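Local coordinates for Alpha/beta hydrolase (Legionella pneumophila subsp. pneumophila str. Philadelphia 1, PDB 4EZI), which is of unconfirmed function but has an alpha/beta hydrolase fold and is probably a serine hydrolase, perhaps a lipase acting on triacylglycerols, at residues Val37-Leu41 with Pro67-Gly72; Tyr79-Thr83 with Ser169-Thr175. The contacts are given in a common frame with arbitrary orientation. Where two conformers were deposited one is given. Residues are numbered along the deposited sequence.

Interaction 1 (Val37-Leu41 with Pro67-Gly72)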
ATOM      1  N   VAL A  37      16.020  16.708  -8.945  1.00 12.38           N
ATOM      2  CA  VAL A  37      14.879  16.660  -9.866  0.50 11.48           C
ATOM      3  C   VAL A  37      15.366  16.869 -11.297  1.00 11.84           C
ATOM      4  O   VAL A  37      16.172  17.764 -11.569  1.00 14.04           O
ATOM      5  CB  VAL A  37      13.759  17.688  -9.504  0.50 13.18           C
ATOM      6  CG1 VAL A  37      13.339  17.527  -8.045  0.50 13.99           C
ATOM      7  CG2 VAL A  37      14.179  19.125  -9.765  0.50 14.13           C
ATOM      8  N   HIS A  38      14.876  16.032 -12.209  1.00 10.92           N
ATOM      9  CA  HIS A  38      15.277  16.045 -13.619  1.00 10.92           C
ATOM     10  C   HIS A  38      14.129  16.231 -14.608  1.00 10.96           C
ATOM     11  O   HIS A  38      14.402  16.536 -15.764  1.00 12.32           O
ATOM     12  CB  HIS A  38      16.003  14.734 -13.980  1.00 12.40           C
ATOM     13  CG  HIS A  38      17.184  14.426 -13.124  1.00 11.09           C
ATOM     14  ND1 HIS A  38      18.404  15.053 -13.292  1.00 13.58           N
ATOM     15  CD2 HIS A  38      17.346  13.540 -12.109  1.00 12.10           C
ATOM     16  CE1 HIS A  38      19.259  14.565 -12.410  1.00 15.25           C
ATOM     17  NE2 HIS A  38      18.643  13.645 -11.686  1.00 14.53           N
ATOM     18  N   TYR A  39      12.871  16.038 -14.177  1.00 10.39           N
ATOM     19  CA  TYR A  39      11.715  15.974 -15.088  1.00 10.66           C
ATOM     20  C   TYR A  39      10.517  16.719 -14.587  1.00 10.05           C
ATOM     21  O   TYR A  39      10.346  16.860 -13.372  1.00 10.51           O
ATOM     22  CB  TYR A  39      11.280  14.513 -15.261  1.00 11.14           C
ATOM     23  CG  TYR A  39      12.356  13.674 -15.889  1.00 10.40           C
ATOM     24  CD1 TYR A  39      12.656  13.831 -17.226  1.00 12.40           C
ATOM     25  CD2 TYR A  39      13.074  12.751 -15.158  1.00 11.33           C
ATOM     26  CE1 TYR A  39      13.645  13.090 -17.812  1.00 13.82           C
ATOM     27  CE2 TYR A  39      14.080  11.986 -15.737  1.00 14.10           C
ATOM     28  CZ  TYR A  39      14.349  12.150 -17.073  1.00 14.43           C
ATOM     29  OH  TYR A  39      15.360  11.408 -17.654  1.00 18.10           O
ATOM     30  N   ASP A  40       9.716  17.187 -15.547  1.00 10.25           N
ATOM     31  CA  ASP A  40       8.315  17.516 -15.312  1.00 10.17           C
ATOM     32  C   ASP A  40       7.485  16.262 -15.645  1.00 10.11           C
ATOM     33  O   ASP A  40       7.899  15.459 -16.484  1.00 10.86           O
ATOM     34  CB  ASP A  40       7.884  18.697 -16.201  1.00 11.38           C
ATOM     35  CG  ASP A  40       8.810  19.866 -16.097  1.00 12.96           C
ATOM     36  OD1 ASP A  40       8.993  20.371 -14.998  1.00 13.69           O
ATOM     37  OD2 ASP A  40       9.369  20.300 -17.139  1.00 18.90           O
ATOM     38  N   LEU A  41       6.318  16.107 -15.017  1.00  9.79           N
ATOM     39  CA  LEU A  41       5.437  14.955 -15.304  1.00  9.60           C
ATOM     40  C   LEU A  41       4.126  15.413 -15.916  1.00  9.21           C
ATOM     41  O   LEU A  41       3.622  16.490 -15.574  1.00 10.60           O
ATOM     42  CB  LEU A  41       5.099  14.160 -14.029  1.00  8.87           C
ATOM     43  CG  LEU A  41       6.233  13.895 -13.047  1.00  9.40           C
ATOM     44  CD1 LEU A  41       5.712  13.151 -11.823  1.00  9.48           C
ATOM     45  CD2 LEU A  41       7.359  13.115 -13.743  1.00 10.95           C
ATOM     46  N   PRO A  67       6.987  11.001 -16.860  1.00  9.97           N
ATOM     47  CA  PRO A  67       8.040  11.983 -17.162  1.00 10.73           C
ATOM     48  C   PRO A  67       7.987  12.441 -18.618  1.00 10.21           C
ATOM     49  O   PRO A  67       7.882  11.632 -19.537  1.00 10.66           O
ATOM     50  CB  PRO A  67       9.325  11.209 -16.867  1.00 11.74           C
ATOM     51  CG  PRO A  67       8.948  10.202 -15.830  1.00 12.14           C
ATOM     52  CD  PRO A  67       7.531   9.815 -16.170  1.00 11.90           C
ATOM     53  N   ILE A  68       8.056  13.750 -18.795  1.00 10.12           N
ATOM     54  CA  ILE A  68       8.028  14.363 -20.114  1.00 12.24           C
ATOM     55  C   ILE A  68       9.530  14.486 -20.567  1.00 13.52           C
ATOM     56  O   ILE A  68      10.401  14.887 -19.815  1.00 16.11           O
ATOM     57  CB  ILE A  68       7.330  15.753 -20.070  1.00 12.09           C
ATOM     58  CG1 ILE A  68       5.895  15.641 -19.517  1.00 12.40           C
ATOM     59  CG2 ILE A  68       7.345  16.425 -21.456  1.00 16.17           C
ATOM     60  CD1 ILE A  68       5.318  17.005 -19.041  1.00 13.31           C
ATOM     61  N   HIS A  69       9.806  14.112 -21.785  1.00 17.59           N
ATOM     62  CA  HIS A  69      11.159  14.142 -22.319  1.00 15.46           C
ATOM     63  C   HIS A  69      12.164  13.267 -21.571  1.00 13.40           C
ATOM     64  O   HIS A  69      13.221  13.746 -21.140  1.00 15.31           O
ATOM     65  CB  HIS A  69      11.714  15.567 -22.389  1.00 17.29           C
ATOM     66  CG  HIS A  69      10.895  16.495 -23.220  1.00 22.84           C
ATOM     67  ND1 HIS A  69      10.762  17.835 -22.925  1.00 29.12           N
ATOM     68  CD2 HIS A  69      10.150  16.276 -24.328  1.00 27.59           C
ATOM     69  CE1 HIS A  69       9.973  18.404 -23.821  1.00 28.56           C
ATOM     70  NE2 HIS A  69       9.587  17.479 -24.683  1.00 31.02           N
ATOM     71  N   PRO A  70      11.862  11.971 -21.448  1.00 12.36           N
ATOM     72  CA  PRO A  70      12.804  11.098 -20.774  1.00 13.09           C
ATOM     73  C   PRO A  70      14.157  11.034 -21.508  1.00 12.54           C
ATOM     74  O   PRO A  70      14.190  11.029 -22.737  1.00 16.55           O
ATOM     75  CB  PRO A  70      12.091   9.758 -20.771  1.00 14.35           C
ATOM     76  CG  PRO A  70      11.092   9.840 -21.844  1.00 15.08           C
ATOM     77  CD  PRO A  70      10.676  11.240 -21.926  1.00 13.73           C
ATOM     78  N   VAL A  71      15.237  10.997 -20.739  1.00 13.38           N
ATOM     79  CA  VAL A  71      16.615  10.913 -21.295  1.00 14.51           C
ATOM     80  C   VAL A  71      16.998   9.446 -21.545  1.00 14.77           C
ATOM     81  O   VAL A  71      17.729   9.099 -22.481  1.00 15.07           O
ATOM     82  CB  VAL A  71      17.588  11.683 -20.333  1.00 15.71           C
ATOM     83  CG1 VAL A  71      19.052  11.542 -20.734  1.00 17.58           C
ATOM     84  CG2 VAL A  71      17.169  13.170 -20.285  1.00 17.88           C
ATOM     85  N   GLY A  72      16.473   8.571 -20.705  1.00 18.24           N
ATOM     86  CA  GLY A  72      16.658   7.138 -20.871  1.00 18.77           C
ATOM     87  C   GLY A  72      15.332   6.451 -21.143  1.00 19.93           C
ATOM     88  O   GLY A  72      14.257   7.092 -21.235  1.00 23.05           O
TER
HETATM   89  O   HOH W   1      14.856   8.823 -18.298  1.00 29.08           O
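V37 and H38 lead into the contact without touching 67-72; the apolar V37 leans instead on helix 19-27. Y39 is the first residue to engage and the one most covered, its CA-to-CB bond aimed at the opposite segment. Its ring lies along the bend of 67-72: P67 packs over one face, Y39 CG to P67 CB being 4.0 Å, while the carbonyl oxygens of I68 and H69 sit at the ring edge, H69 O 3.4 Å from Y39 CE1. The phenol end reaches V71, whose CB is 3.5 Å from Y39 OH, and a water takes the reach one residue further, 2.7 Å from Y39 OH and 2.9 Å from G72 N, whose proton it accepts. D40 then brings the backbones together. I68 N donates to D40 O at 2.9 Å, nearly straight, and P67 CA adds a CA-H...O contact to the same oxygen at 3.5 Å. This is where strand 41-51 starts beside the end of strand 57-67, its antiparallel neighbour in the N-terminal part of the mixed sheet of the alpha/beta hydrolase fold. The carboxylate of D40 turns to R19 N. L41 enters the strand opposite P67 as a non-hydrogen-bonded pair, CA atoms 4.4 Å apart; both side chains lie on one face, L41 CD2 3.9 Å from P67 CG, and that face is covered by helix 99-108 through L102 and N107.

Interaction 2 (Tyr79-Thr83 with Ser169-Thr175)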
ATOM      1  N   TYR A  79       3.361   2.063  -7.029  1.00  7.21           N
ATOM      2  CA  TYR A  79       3.422   2.471  -5.652  1.00  6.46           C
ATOM      3  C   TYR A  79       2.032   2.326  -5.003  1.00  6.83           C
ATOM      4  O   TYR A  79       1.080   2.975  -5.442  1.00  7.43           O
ATOM      5  CB  TYR A  79       3.921   3.929  -5.490  1.00  7.47           C
ATOM      6  CG  TYR A  79       4.106   4.257  -4.036  1.00  7.76           C
ATOM      7  CD1 TYR A  79       3.050   4.761  -3.269  1.00  8.19           C
ATOM      8  CD2 TYR A  79       5.292   3.959  -3.401  1.00  9.31           C
ATOM      9  CE1 TYR A  79       3.213   5.008  -1.925  1.00  9.18           C
ATOM     10  CE2 TYR A  79       5.466   4.154  -2.044  1.00  9.00           C
ATOM     11  CZ  TYR A  79       4.421   4.671  -1.306  1.00  8.43           C
ATOM     12  OH  TYR A  79       4.586   4.883   0.047  1.00 10.52           O
ATOM     13  N   GLN A  80       1.997   1.533  -3.933  1.00  6.39           N
ATOM     14  CA  GLN A  80       0.779   1.192  -3.207  1.00  6.02           C
ATOM     15  C   GLN A  80       0.731   1.984  -1.900  1.00  6.71           C
ATOM     16  O   GLN A  80       1.556   1.803  -1.000  1.00  6.81           O
ATOM     17  CB  GLN A  80       0.792  -0.297  -2.932  1.00  6.91           C
ATOM     18  CG  GLN A  80       0.514  -1.180  -4.133  1.00  7.70           C
ATOM     19  CD  GLN A  80       1.516  -1.039  -5.253  1.00  8.10           C
ATOM     20  OE1 GLN A  80       1.156  -0.567  -6.325  1.00  8.69           O
ATOM     21  NE2 GLN A  80       2.761  -1.471  -5.030  1.00  8.39           N
ATOM     22  N   HIS A  81      -0.258   2.855  -1.788  1.00  6.28           N
ATOM     23  CA  HIS A  81      -0.368   3.778  -0.660  1.00  6.02           C
ATOM     24  C   HIS A  81      -0.756   3.115   0.656  1.00  6.32           C
ATOM     25  O   HIS A  81      -1.292   2.006   0.688  1.00  7.17           O
ATOM     26  CB  HIS A  81      -1.327   4.937  -0.993  1.00  5.97           C
ATOM     27  CG  HIS A  81      -2.768   4.542  -1.087  1.00  5.86           C
ATOM     28  ND1 HIS A  81      -3.538   4.290   0.033  1.00  6.70           N
ATOM     29  CD2 HIS A  81      -3.609   4.474  -2.142  1.00  6.19           C
ATOM     30  CE1 HIS A  81      -4.776   4.007  -0.340  1.00  6.98           C
ATOM     31  NE2 HIS A  81      -4.853   4.139  -1.655  1.00  6.48           N
ATOM     32  N   GLY A  82      -0.530   3.842   1.742  1.00  6.53           N
ATOM     33  CA  GLY A  82      -0.878   3.372   3.068  1.00  7.23           C
ATOM     34  C   GLY A  82      -2.339   3.581   3.432  1.00  7.28           C
ATOM     35  O   GLY A  82      -3.176   3.878   2.590  1.00  7.41           O
ATOM     36  N   THR A  83      -2.667   3.397   4.689  1.00  6.81           N
ATOM     37  CA  THR A  83      -4.077   3.417   5.116  1.00  6.48           C
ATOM     38  C   THR A  83      -4.681   4.781   4.852  1.00  6.74           C
ATOM     39  O   THR A  83      -4.141   5.802   5.292  1.00  7.19           O
ATOM     40  CB  THR A  83      -4.183   3.146   6.617  1.00  7.08           C
ATOM     41  OG1 THR A  83      -3.632   1.875   6.920  1.00  8.23           O
ATOM     42  CG2 THR A  83      -5.629   3.219   7.104  1.00  7.91           C
ATOM     43  N   SER A 169       3.164   0.785   4.711  1.00  6.96           N
ATOM     44  CA  SER A 169       2.127   0.476   5.709  1.00  7.79           C
ATOM     45  C   SER A 169       1.131  -0.505   5.081  1.00  7.37           C
ATOM     46  O   SER A 169       1.569  -1.577   4.638  1.00  7.97           O
ATOM     47  CB  SER A 169       1.558   1.783   6.266  1.00  9.13           C
ATOM     48  OG  SER A 169       0.853   1.590   7.474  1.00 11.08           O
ATOM     49  N   GLU A 170      -0.168  -0.205   5.025  1.00  7.70           N
ATOM     50  CA  GLU A 170      -1.086  -1.080   4.279  1.00  7.37           C
ATOM     51  C   GLU A 170      -0.508  -1.386   2.893  1.00  7.35           C
ATOM     52  O   GLU A 170      -0.645  -2.499   2.390  1.00  7.54           O
ATOM     53  CB  GLU A 170      -2.477  -0.443   4.106  1.00  7.58           C
ATOM     54  CG  GLU A 170      -3.446  -1.368   3.395  1.00  8.16           C
ATOM     55  CD  GLU A 170      -4.763  -0.759   3.012  1.00  7.76           C
ATOM     56  OE1 GLU A 170      -4.924   0.467   3.067  1.00  7.25           O
ATOM     57  OE2 GLU A 170      -5.673  -1.569   2.648  1.00  7.13           O
ATOM     58  N   GLY A 171       0.100  -0.388   2.276  1.00  6.91           N
ATOM     59  CA  GLY A 171       0.697  -0.550   0.965  1.00  7.37           C
ATOM     60  C   GLY A 171       1.927  -1.408   0.882  1.00  6.48           C
ATOM     61  O   GLY A 171       2.233  -1.916  -0.190  1.00  7.15           O
ATOM     62  N   GLY A 172       2.612  -1.561   2.010  1.00  6.66           N
ATOM     63  CA  GLY A 172       3.679  -2.561   2.059  1.00  7.41           C
ATOM     64  C   GLY A 172       3.102  -3.956   1.939  1.00  7.57           C
ATOM     65  O   GLY A 172       3.643  -4.807   1.239  1.00  8.08           O
ATOM     66  N   PHE A 173       2.000  -4.192   2.649  1.00  7.11           N
ATOM     67  CA  PHE A 173       1.254  -5.438   2.504  1.00  7.62           C
ATOM     68  C   PHE A 173       0.737  -5.603   1.069  1.00  7.05           C
ATOM     69  O   PHE A 173       0.906  -6.655   0.465  1.00  7.85           O
ATOM     70  CB  PHE A 173       0.144  -5.448   3.558  1.00  8.28           C
ATOM     71  CG  PHE A 173      -0.749  -6.663   3.543  1.00  7.94           C
ATOM     72  CD1 PHE A 173      -1.881  -6.727   2.759  1.00  8.76           C
ATOM     73  CD2 PHE A 173      -0.473  -7.731   4.372  1.00 10.75           C
ATOM     74  CE1 PHE A 173      -2.715  -7.826   2.791  1.00  8.51           C
ATOM     75  CE2 PHE A 173      -1.313  -8.822   4.419  1.00 12.70           C
ATOM     76  CZ  PHE A 173      -2.415  -8.890   3.618  1.00  9.93           C
ATOM     77  N   SER A 174       0.138  -4.561   0.510  1.00  7.23           N
ATOM     78  CA  SER A 174      -0.342  -4.640  -0.871  1.00  7.39           C
ATOM     79  C   SER A 174       0.783  -5.011  -1.824  1.00  6.88           C
ATOM     80  O   SER A 174       0.580  -5.775  -2.759  1.00  8.01           O
ATOM     81  CB  SER A 174      -0.896  -3.289  -1.291  1.00  7.58           C
ATOM     82  OG  SER A 174      -1.952  -2.878  -0.452  1.00  8.65           O
ATOM     83  N   THR A 175       1.962  -4.429  -1.612  1.00  7.50           N
ATOM     84  CA  THR A 175       3.106  -4.685  -2.462  1.00  7.05           C
ATOM     85  C   THR A 175       3.518  -6.157  -2.414  1.00  8.15           C
ATOM     86  O   THR A 175       3.775  -6.785  -3.460  1.00  8.78           O
ATOM     87  CB  THR A 175       4.275  -3.773  -2.056  1.00  7.42           C
ATOM     88  OG1 THR A 175       3.924  -2.420  -2.303  1.00  8.13           O
ATOM     89  CG2 THR A 175       5.560  -4.093  -2.815  1.00  9.96           C
TER
HETATM   90  O   HOH W   2      -1.193   3.106   7.161  1.00 17.32           O
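Q80 loses the most surface here. As the last residue of strand 74-80 it points its CA-to-CB bond at the helix that starts at E170, and its side chain runs along the first turns: Q80 CB packs 3.8 Å from S174 CB, and Q80 NE2 donates to T175 OG1 at 3.1 Å. T175 OG1 in turn donates to G171 O, 2.8 Å away, so the hydroxyl links strand to helix backbone. The other end of the amide, OE1, is held by S78. The main chains also approach closely here. G171 CA makes a CA-H...O contact with Q80 O at 3.2 Å, and a CB on G171 would fall 1.8 Å from that oxygen, so the close approach depends on glycine. S169 and G171 belong to a G-x-S-x-G sequence that fits the nucleophile elbow of alpha/beta hydrolases, the tight turn from strand 162-168 into helix 170-185; S169, with phi/psi of 64/-123°, has the strained backbone expected of the nucleophile, and its bond to H351 is consistent with a Ser-His-Asp triad completed by D318. E170, next in buried area, extends beside the loop leaving the strand: its OE1 lies 3.7 Å from T83 CA and 3.9 Å from G82 O, while OE2 is taken by H129 and V132 N. T83 sets OG1 3.8 Å from E170 CB and bonds through it to Y131. A water accepts from T83 N at 2.9 Å and lies 2.6 Å from S169 OG, tying this loop to the probable nucleophile, and a PEG molecule rests near the T83 side chain.

Overall arrangement
Interaction 2 sits at the centre of the chain and is mostly buried, whereas 37-41 with 67-72 lies about 25 Å from that centre and is only partly buried; the two centres are 26 Å apart, with about 11 Å between nearest atoms. They bury similar areas by different means. At the periphery, neighbouring antiparallel strands meet at their ends through a backbone bond and a tyrosine laid over a loop; in the core, a parallel strand rests on the helix of the elbow through a glycine and one side-chain hydrogen bond. The loop 67-72 leads into strand 74-80, whose far end carries interaction 2. Each contact includes a water, but only that of interaction 2 touches the probable catalytic serine.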